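PDB 6Q62: dihydropteroate synthase from Xanthomonas albilineans, which catalyses the condensation of 4-aminobenzoate with the diphosphate of 6-hydroxymethyl-7,8-dihydropterin to give 7,8-dihydropteroate, a step of folate biosynthesis. Local coordinates for the interface of chains A and B. Sequence-based numbering; all coordinates share one arbitrary frame. Chains: chain A/B, Dihydropteroate synthase.

Contact 1: the interface of chains A and B. Residues chain A 233, 235, 240, 243-244, 247; chain B 267, 270-271.
B:Asp270 reaches from helix 265-279 of chain B into a pocket of chain A formed by A:Thr233, A:Arg235, A:Gln240 and the start of helix 242-254, and it buries 81 Å² there. Its carboxylate is met by A:Arg235 side-on, one nitrogen to each oxygen. NE of A:Arg235 gives the straighter bond, meeting OD2 of B:Asp270 at 2.8 Å on the syn lone pair. NH2 of A:Arg235 reaches OD1 of B:Asp270 at 2.9 Å, also from the syn side but tilted out of the carboxylate plane. With guanidinium and carboxylate planes turned 44° apart, this salt bridge is twisted rather than coplanar. A bend at chi2 (-65°) in A:Arg235 turns the guanidinium edge toward the acid.

Two waters add to the grip. One lies 2.7 Å from B:Asp270 OD2 and links it to the backbone N of A:Gly244 and the carbonyl O of A:Gln240; the other joins OD1 to the carbonyl O of A:Thr233. This setting would probably favour the charged acid.

Beside the ion pair the helices pack through small residues, an example of how charge pairing and close helix contact can be combined. CB of A:Ala243, its methyl, sits 3.6 Å from the backbone O of B:Ala267, and CB of A:Ala247 touches CA of B:Ala271 at 3.6 Å. In this TIM-barrel enzyme, helix 242-254 of one subunit thus lies against helix 265-279, the last helix of the other, within the two-fold interface.

Contact 2: the interface of chains A and B. Residues chain A 203, 206-207, 251, 255; chain B 254, 275, 278, 281.
B:Val278, which buries 93 Å², projects from helix 265-279 of chain B between A:Leu206, A:Leu251 and A:Arg255, and its two methyls divide the work. CG2 of B:Val278 meets CD2 of A:Leu206 at 3.7 Å, the two side chains crossing at about a right angle. The same methyl also touches CD1 of A:Leu251, the valine and leucine side chains running antiparallel past one another. CG1 of B:Val278, placed anti to the backbone N (chi1 171°), faces the guanidinium end of A:Arg255 instead, 3.8 Å from its NE.

Apolar packing continues on both sides of this valine. Toward the chain end, CB of A:Ala207 lies 3.6 Å from CB of B:Val281, and CG1 of A:Val203 rests against CG2 of B:Val281. On the other side the two methyls of A:Leu251 face different groups: CD1 of A:Leu251 packs on CA of B:Trp275 at 3.7 Å, whereas CD2 approaches the indole at CD1 and makes a van der Waals contact with the amide NE2 of B:Gln254. Within chain B, CG of B:Gln254 lies 3.5 Å above the plane of the indole of B:Trp275, near its rim, and so supports one face of the ring.

A water adds a polar link. Lying in the plane of both flat groups, it joins NH2 of A:Arg255 to NE1 of B:Trp275, at 2.8 Å from each of these two nitrogens. The approach is straighter at the arginine (161° at hydrogen) than at the indole (142°).

For the protein, this site adds a largely apolar patch to the subunit interface, with a water bridge beside B:Val278 and A:Leu251.

Contact 1: the interface of chains A and B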
loop_
_atom_site.group_PDB
_atom_site.type_symbol
_atom_site.label_atom_id
_atom_site.label_comp_id
_atom_site.label_asym_id
_atom_site.label_seq_id
_atom_site.Cartn_x
_atom_site.Cartn_y
_atom_site.Cartn_z
ATOM N N THR A 233 4.140 11.949 4.758
ATOM C CA THR A 233 5.288 11.208 4.218
ATOM C C THR A 233 6.524 12.044 3.865
ATOM O O THR A 233 7.560 11.478 3.524
ATOM C CB THR A 233 4.852 10.434 2.954
ATOM O OG1 THR A 233 4.410 11.378 1.973
ATOM C CG2 THR A 233 3.810 9.418 3.231
ATOM N N ARG A 235 6.672 14.038 1.179
ATOM C CA ARG A 235 6.815 13.990 -0.272
ATOM C C ARG A 235 6.228 15.272 -0.848
ATOM O O ARG A 235 5.011 15.484 -0.804
ATOM C CB ARG A 235 6.132 12.738 -0.855
ATOM C CG ARG A 235 6.678 11.412 -0.290
ATOM C CD ARG A 235 8.129 11.093 -0.627
ATOM N NE ARG A 235 8.519 9.871 0.088
ATOM C CZ ARG A 235 9.762 9.533 0.404
ATOM N NH1 ARG A 235 10.778 10.301 0.036
ATOM N NH2 ARG A 235 10.000 8.415 1.082
ATOM N N GLN A 240 5.243 11.985 -6.184
ATOM C CA GLN A 240 6.066 11.297 -5.174
ATOM C C GLN A 240 5.176 10.701 -4.088
ATOM O O GLN A 240 5.657 9.981 -3.215
ATOM C CB GLN A 240 7.064 12.291 -4.521
ATOM C CG GLN A 240 8.080 12.873 -5.499
ATOM C CD GLN A 240 8.931 13.979 -4.904
ATOM O OE1 GLN A 240 8.517 14.732 -4.010
ATOM N NE2 GLN A 240 10.152 14.095 -5.409
ATOM N N ALA A 243 2.920 5.911 -3.183
ATOM C CA ALA A 243 2.871 4.874 -2.156
ATOM C C ALA A 243 2.024 5.256 -0.942
ATOM O O ALA A 243 1.226 4.439 -0.463
ATOM C CB ALA A 243 4.282 4.511 -1.719
ATOM N N GLY A 244 2.151 6.494 -0.458
ATOM C CA GLY A 244 1.346 6.939 0.672
ATOM C C GLY A 244 -0.144 6.986 0.344
ATOM O O GLY A 244 -0.979 6.685 1.208
ATOM N N ALA A 247 -1.507 3.399 0.266
ATOM C CA ALA A 247 -1.677 2.977 1.651
ATOM C C ALA A 247 -2.957 3.608 2.225
ATOM O O ALA A 247 -3.763 2.894 2.819
ATOM C CB ALA A 247 -0.479 3.398 2.477
ATOM N N ALA B 267 9.110 3.327 -0.516
ATOM C CA ALA B 267 7.655 3.112 -0.674
ATOM C C ALA B 267 7.062 2.432 0.544
ATOM O O ALA B 267 5.983 2.824 0.998
ATOM C CB ALA B 267 7.359 2.313 -1.927
ATOM N N ASP B 270 6.856 4.955 3.441
ATOM C CA ASP B 270 5.693 5.840 3.240
ATOM C C ASP B 270 4.384 5.166 3.658
ATOM O O ASP B 270 3.589 5.765 4.386
ATOM C CB ASP B 270 5.632 6.269 1.778
ATOM C CG ASP B 270 6.680 7.310 1.428
ATOM O OD1 ASP B 270 7.553 7.596 2.300
ATOM O OD2 ASP B 270 6.637 7.835 0.293
ATOM N N ALA B 271 4.168 3.910 3.210
ATOM C CA ALA B 271 2.961 3.177 3.565
ATOM C C ALA B 271 2.850 2.983 5.073
ATOM O O ALA B 271 1.781 3.162 5.642
ATOM C CB ALA B 271 2.944 1.822 2.865
HETATM O O HOH W 1 4.406 8.086 -1.282
HETATM O O HOH W 2 8.233 8.973 4.387
#

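Contact 2: the interface of chains A and B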
loop_
_atom_site.group_PDB
_atom_site.type_symbol
_atom_site.label_atom_id
_atom_site.label_comp_id
_atom_site.label_asym_id
_atom_site.label_seq_id
_atom_site.Cartn_x
_atom_site.Cartn_y
_atom_site.Cartn_z
ATOM N N VAL A 203 -6.697 12.853 8.954
ATOM C CA VAL A 203 -6.312 11.627 9.655
ATOM C C VAL A 203 -7.445 11.189 10.597
ATOM O O VAL A 203 -7.792 10.005 10.629
ATOM C CB VAL A 203 -4.959 11.811 10.388
ATOM C CG1 VAL A 203 -4.643 10.614 11.289
ATOM C CG2 VAL A 203 -3.830 12.038 9.389
ATOM N N LEU A 206 -10.293 9.697 8.526
ATOM C CA LEU A 206 -9.924 8.378 8.009
ATOM C C LEU A 206 -9.954 7.347 9.134
ATOM O O LEU A 206 -10.535 6.281 8.970
ATOM C CB LEU A 206 -8.531 8.415 7.357
ATOM C CG LEU A 206 -7.976 7.112 6.749
ATOM C CD1 LEU A 206 -8.975 6.471 5.802
ATOM C CD2 LEU A 206 -6.673 7.411 5.982
ATOM N N ALA A 207 -9.404 7.701 10.297
ATOM C CA ALA A 207 -9.403 6.778 11.434
ATOM C C ALA A 207 -10.843 6.456 11.875
ATOM O O ALA A 207 -11.130 5.307 12.193
ATOM C CB ALA A 207 -8.616 7.385 12.590
ATOM N N LEU A 251 -6.265 1.654 3.616
ATOM C CA LEU A 251 -6.789 1.884 4.962
ATOM C C LEU A 251 -8.256 2.306 4.915
ATOM O O LEU A 251 -9.052 1.827 5.724
ATOM C CB LEU A 251 -5.948 2.959 5.717
ATOM C CG LEU A 251 -4.505 2.568 6.017
ATOM C CD1 LEU A 251 -3.754 3.765 6.594
ATOM C CD2 LEU A 251 -4.442 1.349 6.975
ATOM N N ARG A 255 -11.555 0.344 6.394
ATOM C CA ARG A 255 -12.421 1.063 7.308
ATOM C C ARG A 255 -13.836 1.315 6.755
ATOM O O ARG A 255 -14.584 2.064 7.367
ATOM C CB ARG A 255 -11.750 2.344 7.807
ATOM C CG ARG A 255 -10.730 2.021 8.896
ATOM C CD ARG A 255 -9.596 3.009 9.023
ATOM N NE ARG A 255 -8.620 2.572 10.026
ATOM C CZ ARG A 255 -7.670 1.654 9.854
ATOM N NH1 ARG A 255 -7.565 0.996 8.699
ATOM N NH2 ARG A 255 -6.846 1.355 10.848
ATOM N N GLN B 254 0.219 -4.906 9.948
ATOM C CA GLN B 254 -1.058 -4.866 10.672
ATOM C C GLN B 254 -1.320 -6.169 11.418
ATOM O O GLN B 254 -2.004 -6.156 12.454
ATOM C CB GLN B 254 -2.212 -4.629 9.677
ATOM C CG GLN B 254 -2.134 -3.224 9.070
ATOM C CD GLN B 254 -3.220 -3.003 8.066
ATOM O OE1 GLN B 254 -3.595 -3.902 7.316
ATOM N NE2 GLN B 254 -3.764 -1.793 8.056
ATOM N N TRP B 275 -0.058 4.538 7.797
ATOM C CA TRP B 275 -0.708 3.628 8.733
ATOM C C TRP B 275 -0.450 4.012 10.189
ATOM O O TRP B 275 -1.417 4.042 10.967
ATOM C CB TRP B 275 -0.289 2.180 8.461
ATOM C CG TRP B 275 -0.759 1.202 9.497
ATOM C CD1 TRP B 275 -2.047 0.922 9.852
ATOM C CD2 TRP B 275 0.073 0.390 10.315
ATOM N NE1 TRP B 275 -2.064 -0.014 10.858
ATOM C CE2 TRP B 275 -0.775 -0.379 11.144
ATOM C CE3 TRP B 275 1.463 0.233 10.430
ATOM C CZ2 TRP B 275 -0.278 -1.293 12.075
ATOM C CZ3 TRP B 275 1.957 -0.681 11.353
ATOM C CH2 TRP B 275 1.089 -1.434 12.157
ATOM N N VAL B 278 -2.644 6.951 11.289
ATOM C CA VAL B 278 -4.018 6.517 11.439
ATOM C C VAL B 278 -4.201 5.683 12.712
ATOM O O VAL B 278 -5.135 5.940 13.474
ATOM C CB VAL B 278 -4.494 5.772 10.163
ATOM C CG1 VAL B 278 -5.840 5.107 10.371
ATOM C CG2 VAL B 278 -4.544 6.721 8.969
ATOM N N VAL B 281 -4.561 7.325 16.262
ATOM C CA VAL B 281 -5.785 8.028 16.646
ATOM C C VAL B 281 -6.601 7.184 17.626
ATOM O O VAL B 281 -6.999 6.067 17.275
ATOM C CB VAL B 281 -6.619 8.520 15.417
ATOM C CG1 VAL B 281 -7.948 9.139 15.847
ATOM C CG2 VAL B 281 -5.832 9.519 14.582
HETATM O O HOH W 3 -4.851 -0.567 11.083
#

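Contact 1 and contact 2 lie about 14 Å apart, measured between the centres of their C-alpha atoms, and draw on the same two helices: 242-254 of chain A and 265-279 of chain B. Contact 1 uses the earlier turns of each and adds a charged anchor; contact 2 uses the later parts, joined by helix 199-207 of chain A and the end of helix 242-254 of chain B, and is mainly apolar. Two-fold symmetry repeats both with the chains exchanged. Together they may help to fix the alignment of the subunits and bury apolar surface, in keeping with the dimer usual for this family.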